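Local coordinates for Thiol:disulfide interchange protein, thioredoxin family protein (Chlorobaculum tepidum, PDB 3OR5), which probably acts as a thioredoxin-fold thiol:disulfide oxidoreductase, of the kind associated with cytochrome c-type biogenesis, at residues 42-47 against 79-84; 48-53 against 83-88; 53-58 against 137-142; 59-64 against 90-95; 104-109 against 119-124. All coordinates share one frame; numbering follows the deposited sequence.

Interaction 1 of 5, residues 42-47 against 79-84; sequences FATWCP and LPNVKN
T44 and V82 form the buried, apolar side of this contact. The methyl CG2 of T44 reaches helix 79-89 and lies 4.2 Å from CA of V82, with the same spacing to the V82 methyl CG2. Its hydroxyl takes the other branch: OG1 sits between the backbone N and the carbonyl carbon (chi1 74°), while CG2 is anti to that carbonyl carbon, and the polar and apolar ends of one small side chain thus serve different partners. Deeper in, CZ of the F42 ring approaches CG1 of V82 at 4.4 Å, an oblique and fairly loose touch; V82 is buried further by A74, V95 and M97. The loop 42-47 leaves the end of strand 36-42 and makes a type I turn from A43 to C46, where C46 takes the N-cap position of the next helix and opens a CxxC pair with C49. This is the usual place of the redox site in thioredoxin-like proteins, and the pair probably has that role here. The solvent side, where N81 is exposed, is held differently. N81 slides past T44 in the opposite direction and brings ND2 within 3.1 Å of T44 OG1, but the angle is too poor for a hydrogen bond. Both groups turn instead to the carboxylate of E77, T44 through OG1 to OE2 and N81 through ND2 to OE1.

Interaction 2 of 5, residues 48-53 against 83-88; sequences PCRSEI and KNYMKT
Y85 reaches across to R50 and I53 with its phenol, bridging two helices whose short segment axes come no nearer than 12.5 Å and make an angle of 36°. With CG anti to the backbone N (chi1 -171°), the ring extends away from its own helix until OH of Y85 stands 3.5 Å from CA of R50 and 3.8 Å from CB of I53. On one flank lies the guanidinium of R50: its NH1 is 3.7 Å from CE1 of Y85, and that ring carbon sits over one face of the guanidinium, the two planes being turned 44° apart. The bend at chi3 of R50 folds the group back to this position, and NH1 also donates to the carbonyl of T44, which fixes the end of the chain. I53 meets the ring at its edge, with CD1 3.9 Å from CE2 of Y85 and CG2 close by. A water in the plane of the ring links the phenol to the backbone of helix 47-63, 2.6 Å from OH of Y85 and donating to O of R50. A phenylalanine in place of Y85 would probably keep the ring packing but leave this water without its phenol partner. Between helix 47-63 and helix 79-89, the ring has T44 of the preceding loop against it and F42 of strand 36-42 beyond I53.

Interaction 3 of 5, residues 53-58 against 137-142; sequences IPDMVQ and RSKADF
D55 and K139 bring together helix 47-63 and the start of helix 139-150, two helices of the thioredoxin fold. In van der Waals contact, the carboxylate end of D55 crosses the aliphatic part of K139 at about a right angle, CG of D55 lying 3.9 Å from CB of K139; farther along the lysine, CD lies 3.8 Å from CB of Q58. The charged ends do not meet: D55 OD1 and K139 NZ remain 5.1 Å apart. Water supplies the polar links. OD2 of D55 receives one water that also donates to O of R137, and a second that is weakly bonded to N of K139. An alanine at D55 would probably leave both waters without their acceptor on this side and open a gap beside K139. S138 and D141 form a capping box: N of D141 donates to S138 OG, and N of S138 to D141 OD2. Two aromatic contacts come from selenomethionine M56: SE makes an oblique Met-aromatic approach, 5.3 Å from the F142 ring centroid, and CG a CH-pi contact over one face, 4.3 Å from that centroid, while R137 CB covers the opposite face.

Interaction 4 of 5, residues 59-64 against 90-95; sequences VQKTWA and GIIYPV
The Schellman motif that ends helix 79-89, with G90 in its positive-phi position, leads straight into a loop that packs I92 and Y93 against helix 47-63. I92 pushes CD1 between two neighbouring side chains of that helix. It lies 3.6 Å from CG of Q60 and 3.4 Å from CG of K61, the latter tighter than ordinary van der Waals contact. I92 CG1 stands between the backbone N and the carbonyl carbon (chi1 51°), which aims the chain at the helix, where K61 crosses it at about a right angle. Q60 bends at chi2, and its side chain crosses Y93 obliquely, CD lying 3.8 Å from CB of Y93; amide and ring planes stand 49° apart. Both ends of the buried amide are taken up: OE1 accepts from N of F70, and NE2 donates to OG1 of T69 and to a water that in turn donates a hydrogen bond to O of I92. Farther out, K61 reaches with its extended chain to a second water, 3.0 Å from NZ, which donates to O of G90. CG2 of I91 sits over the centre of one face of the Y93 ring. Helix end, loop and edge strand 95-97 form the closing half of a beta-alpha-beta crossover, from strand 68-74 through helix 79-89, in the thioredoxin-like fold.

Interaction 5 of 5, residues 104-109 against 119-124; sequences RAFNGY and TSFVID
F106 and F121 both set CG anti to the carbonyl carbon, with chi1 -69° and -62°, and these torsions point the two side chains at each other, where they slide past in opposite directions. CB of F106 comes over a face of the F121 ring, 4.1 Å from its centroid, a CH-pi contact. The rings themselves are oblique, centroids 5.2 Å apart and planes at 36°, with CD1 of F106 3.8 Å from CG of F121. O of F106 also lies against the ring, 3.7 Å from CZ of F121, while accepting from N of Y109. Strand 119-123 belongs to the central mixed sheet of the thioredoxin fold, running antiparallel to strand 36-42, and helix 100-107 packs on one of its faces. Farther along the chain, Y109 places CB 3.8 Å from CE1 of F121; its hydroxyl goes elsewhere, to O of P13. I123 CD1 meets the edge of the F106 ring, a loose 4.4 Å from CE1 of F106, and F17 makes an edge-to-face pair with F106.

From the N terminus, the loop after strand 36-42 is the first partner: interaction 1 closes a loop through helix 47-63 and strand 68-74 onto helix 79-89. Interaction 2 closes a slightly shorter one, from helix 47-63 to the same helix, and the two touch where R50 NH1 meets O of T44. Further along helix 47-63, interaction 3 reaches the last helix, 139-150, over 78 intervening residues, crossing both earlier contacts. Interaction 4 returns from the end of helix 47-63 to the loop before strand 95-97, within the span of interaction 3 and likewise crossing interactions 1 and 2. Interaction 5 also falls in that span, a short closure joining helix 100-107 to the central sheet, without touching the others.

Interaction 1 of 5, residues 42-47 against 79-84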
# COMPACT_ATOMS: atom_id res chain seq x y z
N PHE A 42 -1.27 -6.15 4.56
CA PHE A 42 -0.43 -6.48 5.74
C PHE A 42 -1.27 -6.95 6.93
O PHE A 42 -2.49 -6.73 6.93
CB PHE A 42 0.38 -5.23 6.24
CG PHE A 42 -0.48 -4.19 6.91
CD1 PHE A 42 -0.44 -4.04 8.30
CD2 PHE A 42 -1.33 -3.36 6.17
CE1 PHE A 42 -1.26 -3.13 8.95
CE2 PHE A 42 -2.14 -2.39 6.82
CZ PHE A 42 -2.12 -2.29 8.21
N ALA A 43 -0.58 -7.53 7.98
CA ALA A 43 -1.22 -7.71 9.23
C ALA A 43 -0.25 -7.25 10.31
O ALA A 43 0.96 -7.38 10.15
CB ALA A 43 -1.60 -9.22 9.46
N THR A 44 -0.80 -6.67 11.38
CA THR A 44 0.12 -6.12 12.41
C THR A 44 0.72 -7.27 13.24
O THR A 44 1.70 -7.03 13.92
CB THR A 44 -0.53 -5.14 13.37
OG1 THR A 44 -1.38 -5.81 14.32
CG2 THR A 44 -1.36 -4.10 12.57
N TRP A 45 0.11 -8.46 13.19
CA TRP A 45 0.70 -9.59 13.93
C TRP A 45 1.82 -10.27 13.20
O TRP A 45 2.51 -11.17 13.74
CB TRP A 45 -0.41 -10.58 14.31
CG TRP A 45 -1.28 -11.07 13.16
CD1 TRP A 45 -2.58 -10.68 12.95
CD2 TRP A 45 -0.96 -11.98 12.11
NE1 TRP A 45 -3.07 -11.32 11.87
CE2 TRP A 45 -2.12 -12.11 11.32
CE3 TRP A 45 0.17 -12.72 11.76
CZ2 TRP A 45 -2.19 -12.97 10.23
CZ3 TRP A 45 0.12 -13.58 10.66
CH2 TRP A 45 -1.04 -13.66 9.88
N CYS A 46 2.02 -9.93 11.91
CA CYS A 46 2.94 -10.67 11.02
C CYS A 46 4.35 -10.09 11.13
O CYS A 46 4.59 -8.90 10.93
CB CYS A 46 2.30 -10.57 9.61
SG CYS A 46 3.51 -11.28 8.38
N PRO A 47 5.34 -10.87 11.61
CA PRO A 47 6.63 -10.21 11.91
C PRO A 47 7.32 -9.45 10.76
O PRO A 47 7.85 -8.36 11.05
CB PRO A 47 7.52 -11.39 12.40
CG PRO A 47 6.50 -12.23 13.10
CD PRO A 47 5.21 -12.20 12.29
N LEU A 79 -10.14 -4.70 14.20
CA LEU A 79 -10.11 -3.25 14.31
C LEU A 79 -9.35 -2.68 15.50
O LEU A 79 -8.49 -1.87 15.30
CB LEU A 79 -11.60 -2.79 14.27
CG LEU A 79 -11.74 -1.26 14.31
CD1 LEU A 79 -11.24 -0.70 13.01
CD2 LEU A 79 -13.23 -1.02 14.35
N PRO A 80 -9.57 -3.13 16.78
CA PRO A 80 -8.81 -2.51 17.84
C PRO A 80 -7.28 -2.75 17.78
O PRO A 80 -6.50 -1.89 18.18
CB PRO A 80 -9.38 -3.21 19.12
CG PRO A 80 -10.11 -4.45 18.67
CD PRO A 80 -10.61 -4.06 17.27
N ASN A 81 -6.92 -3.92 17.22
CA ASN A 81 -5.50 -4.22 17.09
C ASN A 81 -4.86 -3.33 16.04
O ASN A 81 -3.82 -2.73 16.33
CB ASN A 81 -5.39 -5.74 16.72
CG ASN A 81 -3.99 -6.34 16.98
OD1 ASN A 81 -3.34 -6.08 17.98
ND2 ASN A 81 -3.54 -7.14 16.02
N VAL A 82 -5.49 -3.14 14.88
CA VAL A 82 -4.90 -2.30 13.82
C VAL A 82 -4.90 -0.81 14.27
O VAL A 82 -3.89 -0.12 14.09
CB VAL A 82 -5.69 -2.45 12.53
CG1 VAL A 82 -5.02 -1.56 11.41
CG2 VAL A 82 -5.52 -3.86 12.07
N LYS A 83 -6.00 -0.35 14.89
CA LYS A 83 -6.03 1.06 15.36
C LYS A 83 -4.93 1.31 16.41
O LYS A 83 -4.20 2.32 16.37
CB LYS A 83 -7.40 1.34 16.03
CG LYS A 83 -7.58 2.77 16.62
CD LYS A 83 -8.27 3.64 15.59
CE LYS A 83 -8.62 5.08 16.19
NZ LYS A 83 -7.32 5.71 16.62
N ASN A 84 -4.70 0.37 17.33
CA ASN A 84 -3.60 0.56 18.28
C ASN A 84 -2.21 0.50 17.68
O ASN A 84 -1.37 1.24 18.06
CB ASN A 84 -3.70 -0.44 19.44
CG ASN A 84 -3.09 0.13 20.68
OD1 ASN A 84 -3.44 1.27 21.09
ND2 ASN A 84 -2.13 -0.56 21.25

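Interaction 2 of 5, residues 48-53 against 83-88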
# COMPACT_ATOMS: atom_id res chain seq x y z
N PRO A 48 7.33 -9.98 9.53
CA PRO A 48 7.90 -9.17 8.46
C PRO A 48 7.17 -7.88 8.24
O PRO A 48 7.83 -6.89 7.90
CB PRO A 48 7.84 -10.05 7.20
CG PRO A 48 6.95 -11.18 7.49
CD PRO A 48 7.00 -11.34 9.07
N CYS A 49 5.85 -7.86 8.46
CA CYS A 49 5.16 -6.53 8.43
C CYS A 49 5.60 -5.60 9.52
O CYS A 49 5.79 -4.39 9.30
CB CYS A 49 3.63 -6.72 8.49
SG CYS A 49 2.93 -7.74 7.17
N ARG A 50 5.83 -6.11 10.75
CA ARG A 50 6.22 -5.29 11.85
C ARG A 50 7.60 -4.74 11.63
O ARG A 50 7.94 -3.64 12.13
CB ARG A 50 6.18 -6.10 13.17
CG ARG A 50 4.76 -6.52 13.49
CD ARG A 50 4.73 -7.29 14.82
NE ARG A 50 5.01 -6.44 15.98
CZ ARG A 50 4.08 -5.75 16.63
NH1 ARG A 50 2.80 -5.76 16.24
NH2 ARG A 50 4.43 -5.08 17.73
N SER A 51 8.39 -5.48 10.82
CA SER A 51 9.74 -5.04 10.50
C SER A 51 9.70 -3.90 9.48
O SER A 51 10.44 -2.87 9.57
CB SER A 51 10.52 -6.22 9.92
OG SER A 51 11.87 -5.77 9.82
N GLU A 52 8.80 -4.03 8.54
CA GLU A 52 8.83 -3.09 7.42
C GLU A 52 7.99 -1.85 7.61
O GLU A 52 8.33 -0.77 6.99
CB GLU A 52 8.62 -3.71 6.09
CG GLU A 52 7.33 -4.23 5.83
CD GLU A 52 7.19 -4.71 4.35
OE1 GLU A 52 8.19 -5.16 3.72
OE2 GLU A 52 6.07 -4.59 3.82
N ILE A 53 6.88 -1.97 8.36
CA ILE A 53 6.00 -0.77 8.45
C ILE A 53 6.71 0.46 9.03
O ILE A 53 6.46 1.56 8.53
CB ILE A 53 4.70 -1.12 9.14
CG1 ILE A 53 3.84 -1.90 8.11
CG2 ILE A 53 3.96 0.20 9.64
CD1 ILE A 53 2.63 -2.57 8.71
N LYS A 83 -6.00 -0.35 14.89
CA LYS A 83 -6.03 1.06 15.36
C LYS A 83 -4.93 1.31 16.41
O LYS A 83 -4.20 2.32 16.37
CB LYS A 83 -7.40 1.34 16.03
CG LYS A 83 -7.58 2.77 16.62
CD LYS A 83 -8.27 3.64 15.59
CE LYS A 83 -8.62 5.08 16.19
NZ LYS A 83 -7.32 5.71 16.62
N ASN A 84 -4.70 0.37 17.33
CA ASN A 84 -3.60 0.56 18.28
C ASN A 84 -2.21 0.50 17.68
O ASN A 84 -1.37 1.24 18.06
CB ASN A 84 -3.70 -0.44 19.44
CG ASN A 84 -3.09 0.13 20.68
OD1 ASN A 84 -3.44 1.27 21.09
ND2 ASN A 84 -2.13 -0.56 21.25
N TYR A 85 -1.98 -0.35 16.67
CA TYR A 85 -0.71 -0.38 16.00
C TYR A 85 -0.43 0.97 15.27
O TYR A 85 0.68 1.48 15.30
CB TYR A 85 -0.73 -1.56 15.00
CG TYR A 85 0.63 -1.80 14.42
CD1 TYR A 85 1.68 -2.22 15.19
CD2 TYR A 85 0.83 -1.61 13.02
CE1 TYR A 85 2.94 -2.43 14.62
CE2 TYR A 85 2.09 -1.84 12.47
CZ TYR A 85 3.11 -2.25 13.25
OH TYR A 85 4.33 -2.45 12.66
N MSE A 86 -1.48 1.50 14.68
CA MSE A 86 -1.36 2.82 14.02
C MSE A 86 -0.92 3.85 15.02
O MSE A 86 -0.11 4.72 14.65
CB MSE A 86 -2.68 3.20 13.33
CG MSE A 86 -2.93 2.38 12.11
SE MSE A 86 -4.75 2.81 11.50
CE MSE A 86 -4.44 4.55 10.86
N LYS A 87 -1.47 3.81 16.23
CA LYS A 87 -1.09 4.79 17.26
C LYS A 87 0.35 4.56 17.70
O LYS A 87 1.19 5.48 17.73
CB LYS A 87 -2.12 4.70 18.42
CG LYS A 87 -1.80 5.59 19.55
CD LYS A 87 -2.96 5.45 20.53
CE LYS A 87 -2.44 5.22 21.96
NZ LYS A 87 -1.71 3.87 22.06
N THR A 88 0.69 3.32 18.03
CA THR A 88 2.06 3.01 18.53
C THR A 88 3.19 3.24 17.55
O THR A 88 4.26 3.77 17.90
CB THR A 88 2.17 1.58 19.15
OG1 THR A 88 2.09 0.57 18.13
CG2 THR A 88 1.10 1.40 20.08
O HOH W 1 6.37 -2.68 14.21

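Interaction 3 of 5, residues 53-58 against 137-142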
# COMPACT_ATOMS: atom_id res chain seq x y z
N ILE A 53 6.88 -1.97 8.36
CA ILE A 53 6.00 -0.77 8.45
C ILE A 53 6.71 0.46 9.03
O ILE A 53 6.46 1.56 8.53
CB ILE A 53 4.70 -1.12 9.14
CG1 ILE A 53 3.84 -1.90 8.11
CG2 ILE A 53 3.96 0.20 9.64
CD1 ILE A 53 2.63 -2.57 8.71
N PRO A 54 7.58 0.36 10.02
CA PRO A 54 8.29 1.58 10.46
C PRO A 54 9.16 2.21 9.38
O PRO A 54 9.30 3.47 9.34
CB PRO A 54 9.12 1.12 11.66
CG PRO A 54 8.30 -0.04 12.20
CD PRO A 54 7.70 -0.76 11.01
N ASP A 55 9.73 1.43 8.47
CA ASP A 55 10.52 1.99 7.35
C ASP A 55 9.54 2.66 6.39
O ASP A 55 9.89 3.66 5.83
CB ASP A 55 11.28 0.87 6.63
CG ASP A 55 12.45 0.31 7.53
OD1 ASP A 55 12.91 1.02 8.43
OD2 ASP A 55 12.94 -0.81 7.30
N MSE A 56 8.39 2.06 6.16
CA MSE A 56 7.36 2.64 5.29
C MSE A 56 6.99 4.02 5.85
O MSE A 56 6.82 4.96 5.07
CB MSE A 56 6.11 1.77 5.16
CG MSE A 56 6.48 0.57 4.32
SE MSE A 56 4.94 -0.70 4.33
CE MSE A 56 3.60 0.46 3.88
N VAL A 57 6.82 4.06 7.17
CA VAL A 57 6.37 5.37 7.80
C VAL A 57 7.50 6.40 7.54
O VAL A 57 7.21 7.57 7.20
CB VAL A 57 6.13 5.16 9.30
CG1 VAL A 57 5.96 6.53 10.02
CG2 VAL A 57 4.84 4.37 9.47
N GLN A 58 8.77 6.02 7.69
CA GLN A 58 9.81 7.00 7.40
C GLN A 58 9.82 7.45 5.93
O GLN A 58 10.04 8.65 5.62
CB GLN A 58 11.20 6.47 7.77
CG GLN A 58 12.19 7.63 7.91
CD GLN A 58 11.85 8.60 9.04
OE1 GLN A 58 11.69 8.19 10.20
NE2 GLN A 58 11.68 9.90 8.71
N ARG A 137 11.83 -5.37 1.72
CA ARG A 137 12.47 -4.24 1.11
C ARG A 137 12.97 -3.38 2.23
O ARG A 137 12.24 -3.16 3.23
CB ARG A 137 11.48 -3.39 0.28
CG ARG A 137 10.94 -4.02 -1.03
CD ARG A 137 12.07 -4.33 -2.08
NE ARG A 137 11.47 -5.06 -3.18
CZ ARG A 137 11.41 -6.38 -3.30
NH1 ARG A 137 11.87 -7.18 -2.34
NH2 ARG A 137 10.83 -6.96 -4.35
N SER A 138 14.18 -2.88 2.05
CA SER A 138 14.78 -1.93 2.95
C SER A 138 14.18 -0.52 2.80
O SER A 138 13.51 -0.21 1.81
CB SER A 138 16.29 -1.85 2.72
OG SER A 138 16.63 -1.00 1.61
N LYS A 139 14.43 0.32 3.79
CA LYS A 139 14.12 1.72 3.71
C LYS A 139 14.72 2.38 2.47
O LYS A 139 14.02 3.01 1.66
CB LYS A 139 14.54 2.42 5.00
CG LYS A 139 13.96 3.80 5.13
CD LYS A 139 14.14 4.33 6.57
CE LYS A 139 15.64 4.35 7.00
NZ LYS A 139 15.78 5.18 8.26
N ALA A 140 16.00 2.15 2.22
CA ALA A 140 16.62 2.69 1.06
C ALA A 140 16.00 2.11 -0.23
O ALA A 140 15.92 2.87 -1.25
CB ALA A 140 18.15 2.39 1.08
N ASP A 141 15.60 0.82 -0.23
CA ASP A 141 14.94 0.21 -1.43
C ASP A 141 13.59 0.90 -1.66
O ASP A 141 13.28 1.30 -2.80
CB ASP A 141 14.59 -1.30 -1.27
CG ASP A 141 15.83 -2.20 -1.20
OD1 ASP A 141 16.86 -1.79 -1.84
OD2 ASP A 141 15.74 -3.27 -0.51
N PHE A 142 12.82 1.12 -0.58
CA PHE A 142 11.53 1.80 -0.83
C PHE A 142 11.79 3.21 -1.34
O PHE A 142 11.07 3.72 -2.16
CB PHE A 142 10.71 1.91 0.48
CG PHE A 142 9.93 0.71 0.79
CD1 PHE A 142 8.88 0.24 -0.04
CD2 PHE A 142 10.21 0.01 1.97
CE1 PHE A 142 8.13 -0.91 0.34
CE2 PHE A 142 9.46 -1.14 2.33
CZ PHE A 142 8.43 -1.61 1.50
O HOH W 2 11.76 -2.67 5.67
O HOH W 3 15.77 -1.26 6.38

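Interaction 4 of 5, residues 59-64 against 90-95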
# COMPACT_ATOMS: atom_id res chain seq x y z
N VAL A 59 9.67 6.49 5.02
CA VAL A 59 9.61 6.85 3.60
C VAL A 59 8.39 7.78 3.30
O VAL A 59 8.46 8.75 2.48
CB VAL A 59 9.57 5.55 2.72
CG1 VAL A 59 9.33 5.89 1.23
CG2 VAL A 59 10.94 4.81 2.90
N GLN A 60 7.26 7.50 3.91
CA GLN A 60 6.07 8.38 3.78
C GLN A 60 6.47 9.82 4.17
O GLN A 60 6.02 10.76 3.50
CB GLN A 60 4.93 7.85 4.66
CG GLN A 60 3.70 8.73 4.55
CD GLN A 60 2.90 8.45 3.31
OE1 GLN A 60 3.08 7.45 2.61
NE2 GLN A 60 1.94 9.31 3.07
N LYS A 61 7.21 9.95 5.26
CA LYS A 61 7.55 11.34 5.73
C LYS A 61 8.42 12.05 4.70
O LYS A 61 8.18 13.25 4.45
CB LYS A 61 8.29 11.23 7.03
CG LYS A 61 7.36 10.76 8.21
CD LYS A 61 8.10 10.65 9.53
CE LYS A 61 7.00 10.31 10.49
NZ LYS A 61 7.55 9.86 11.83
N THR A 62 9.34 11.35 4.07
CA THR A 62 10.18 11.95 3.03
C THR A 62 9.38 12.45 1.83
O THR A 62 9.70 13.52 1.25
CB THR A 62 11.24 10.94 2.59
OG1 THR A 62 12.05 10.58 3.72
CG2 THR A 62 12.10 11.51 1.42
N TRP A 63 8.35 11.69 1.42
CA TRP A 63 7.70 11.91 0.14
C TRP A 63 6.25 12.38 0.18
O TRP A 63 5.63 12.52 -0.88
CB TRP A 63 7.81 10.60 -0.73
CG TRP A 63 9.22 10.18 -1.05
CD1 TRP A 63 9.96 9.25 -0.40
CD2 TRP A 63 10.04 10.69 -2.10
NE1 TRP A 63 11.23 9.10 -1.01
CE2 TRP A 63 11.28 10.01 -2.03
CE3 TRP A 63 9.83 11.64 -3.13
CZ2 TRP A 63 12.34 10.25 -2.93
CZ3 TRP A 63 10.88 11.86 -4.07
CH2 TRP A 63 12.13 11.18 -3.91
N ALA A 64 5.66 12.63 1.35
CA ALA A 64 4.24 12.88 1.47
C ALA A 64 3.72 14.06 0.63
O ALA A 64 2.57 14.04 0.24
CB ALA A 64 3.90 13.13 2.95
N GLY A 90 2.83 5.25 14.85
CA GLY A 90 2.60 6.54 14.18
C GLY A 90 2.39 6.45 12.68
O GLY A 90 3.08 7.13 11.88
N ILE A 91 1.49 5.56 12.30
CA ILE A 91 1.23 5.36 10.89
C ILE A 91 0.42 6.57 10.40
O ILE A 91 -0.67 6.89 10.92
CB ILE A 91 0.48 4.06 10.67
CG1 ILE A 91 1.44 2.91 11.02
CG2 ILE A 91 -0.01 4.01 9.16
CD1 ILE A 91 0.68 1.56 10.89
N ILE A 92 1.01 7.25 9.43
CA ILE A 92 0.52 8.52 8.94
C ILE A 92 -0.00 8.45 7.52
O ILE A 92 -0.19 9.48 6.87
CB ILE A 92 1.68 9.48 8.96
CG1 ILE A 92 2.95 8.83 8.24
CG2 ILE A 92 1.76 9.88 10.47
CD1 ILE A 92 4.15 9.76 7.92
N TYR A 93 -0.17 7.25 6.99
CA TYR A 93 -0.80 7.08 5.65
C TYR A 93 -2.14 6.35 5.81
O TYR A 93 -2.38 5.75 6.88
CB TYR A 93 0.13 6.35 4.73
CG TYR A 93 0.69 5.08 5.28
CD1 TYR A 93 -0.07 3.89 5.17
CD2 TYR A 93 1.95 5.02 5.77
CE1 TYR A 93 0.49 2.61 5.66
CE2 TYR A 93 2.51 3.82 6.25
CZ TYR A 93 1.77 2.60 6.15
OH TYR A 93 2.31 1.35 6.61
N PRO A 94 -3.02 6.37 4.83
CA PRO A 94 -4.35 5.77 5.01
C PRO A 94 -4.25 4.27 5.22
O PRO A 94 -3.53 3.58 4.48
CB PRO A 94 -5.08 6.04 3.70
CG PRO A 94 -4.32 7.22 3.16
CD PRO A 94 -2.89 7.04 3.54
N VAL A 95 -5.02 3.79 6.17
CA VAL A 95 -5.15 2.34 6.35
C VAL A 95 -6.57 1.92 6.53
O VAL A 95 -7.30 2.52 7.33
CB VAL A 95 -4.43 2.01 7.68
CG1 VAL A 95 -4.66 0.46 8.09
CG2 VAL A 95 -2.87 2.25 7.68
O HOH W 4 1.34 11.33 5.31
O HOH W 5 4.86 9.00 12.71

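Interaction 5 of 5, residues 104-109 against 119-124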
# COMPACT_ATOMS: atom_id res chain seq x y z
N ARG A 104 -10.33 -8.30 -3.89
CA ARG A 104 -10.56 -8.70 -5.31
C ARG A 104 -10.05 -7.59 -6.25
O ARG A 104 -9.69 -7.91 -7.39
CB ARG A 104 -12.05 -8.93 -5.55
CG ARG A 104 -12.64 -10.18 -4.96
CD ARG A 104 -14.02 -10.42 -5.64
NE ARG A 104 -15.03 -9.52 -5.08
CZ ARG A 104 -15.74 -9.83 -3.99
NH1 ARG A 104 -15.51 -10.99 -3.38
NH2 ARG A 104 -16.63 -8.97 -3.51
N ALA A 105 -10.01 -6.33 -5.82
CA ALA A 105 -9.47 -5.24 -6.64
C ALA A 105 -8.00 -5.46 -7.10
O ALA A 105 -7.64 -5.03 -8.20
CB ALA A 105 -9.60 -3.88 -5.98
N PHE A 106 -7.20 -6.10 -6.24
CA PHE A 106 -5.79 -6.38 -6.47
C PHE A 106 -5.39 -7.83 -6.76
O PHE A 106 -4.31 -8.09 -7.25
CB PHE A 106 -4.97 -5.82 -5.31
CG PHE A 106 -4.98 -4.37 -5.30
CD1 PHE A 106 -4.09 -3.65 -6.05
CD2 PHE A 106 -6.01 -3.69 -4.58
CE1 PHE A 106 -4.13 -2.25 -6.07
CE2 PHE A 106 -6.04 -2.32 -4.61
CZ PHE A 106 -5.12 -1.61 -5.30
N ASN A 107 -6.27 -8.78 -6.43
CA ASN A 107 -6.00 -10.19 -6.60
C ASN A 107 -5.57 -10.55 -8.01
O ASN A 107 -4.75 -11.50 -8.15
CB ASN A 107 -7.34 -10.97 -6.40
CG ASN A 107 -7.39 -11.68 -5.16
OD1 ASN A 107 -6.40 -11.83 -4.43
ND2 ASN A 107 -8.60 -12.16 -4.86
N GLY A 108 -6.16 -9.88 -8.98
CA GLY A 108 -5.91 -10.20 -10.39
C GLY A 108 -4.49 -9.96 -10.87
O GLY A 108 -4.09 -10.45 -11.95
N TYR A 109 -3.72 -9.16 -10.11
CA TYR A 109 -2.34 -8.83 -10.55
C TYR A 109 -1.30 -9.85 -10.15
O TYR A 109 -0.12 -9.73 -10.52
CB TYR A 109 -1.92 -7.44 -10.02
CG TYR A 109 -2.87 -6.34 -10.43
CD1 TYR A 109 -3.00 -5.89 -11.76
CD2 TYR A 109 -3.61 -5.70 -9.47
CE1 TYR A 109 -3.93 -4.85 -12.08
CE2 TYR A 109 -4.52 -4.71 -9.79
CZ TYR A 109 -4.67 -4.31 -11.08
OH TYR A 109 -5.60 -3.32 -11.34
N THR A 119 2.14 -8.29 0.94
CA THR A 119 2.20 -8.25 -0.52
C THR A 119 1.83 -6.80 -0.83
O THR A 119 0.81 -6.30 -0.33
CB THR A 119 1.14 -9.14 -1.14
OG1 THR A 119 1.45 -10.57 -0.89
CG2 THR A 119 1.15 -9.01 -2.69
N SER A 120 2.64 -6.20 -1.68
CA SER A 120 2.35 -4.82 -2.01
C SER A 120 2.37 -4.62 -3.50
O SER A 120 3.00 -5.36 -4.24
CB SER A 120 3.42 -3.96 -1.40
OG SER A 120 3.51 -4.04 0.06
N PHE A 121 1.67 -3.60 -3.93
CA PHE A 121 1.54 -3.29 -5.41
C PHE A 121 2.04 -1.91 -5.64
O PHE A 121 1.69 -0.98 -4.87
CB PHE A 121 0.07 -3.40 -5.80
CG PHE A 121 -0.47 -4.79 -5.60
CD1 PHE A 121 -0.32 -5.71 -6.60
CD2 PHE A 121 -1.03 -5.17 -4.37
CE1 PHE A 121 -0.78 -7.01 -6.42
CE2 PHE A 121 -1.46 -6.52 -4.16
CZ PHE A 121 -1.34 -7.43 -5.19
N VAL A 122 2.89 -1.77 -6.64
CA VAL A 122 3.49 -0.42 -6.95
C VAL A 122 2.75 0.19 -8.10
O VAL A 122 2.71 -0.39 -9.20
CB VAL A 122 4.96 -0.56 -7.29
CG1 VAL A 122 5.54 0.87 -7.55
CG2 VAL A 122 5.81 -1.30 -6.18
N ILE A 123 2.13 1.36 -7.87
CA ILE A 123 1.37 2.08 -8.92
C ILE A 123 2.15 3.34 -9.27
O ILE A 123 2.49 4.14 -8.38
CB ILE A 123 -0.04 2.44 -8.47
CG1 ILE A 123 -0.96 1.23 -8.42
CG2 ILE A 123 -0.71 3.37 -9.53
CD1 ILE A 123 -0.73 0.37 -7.17
N ASP A 124 2.51 3.48 -10.53
CA ASP A 124 3.39 4.60 -10.81
C ASP A 124 2.50 5.83 -11.08
O ASP A 124 1.28 5.77 -11.05
CB ASP A 124 4.29 4.29 -11.97
CG ASP A 124 3.53 4.01 -13.23
OD1 ASP A 124 2.38 4.48 -13.48
OD2 ASP A 124 4.20 3.29 -14.03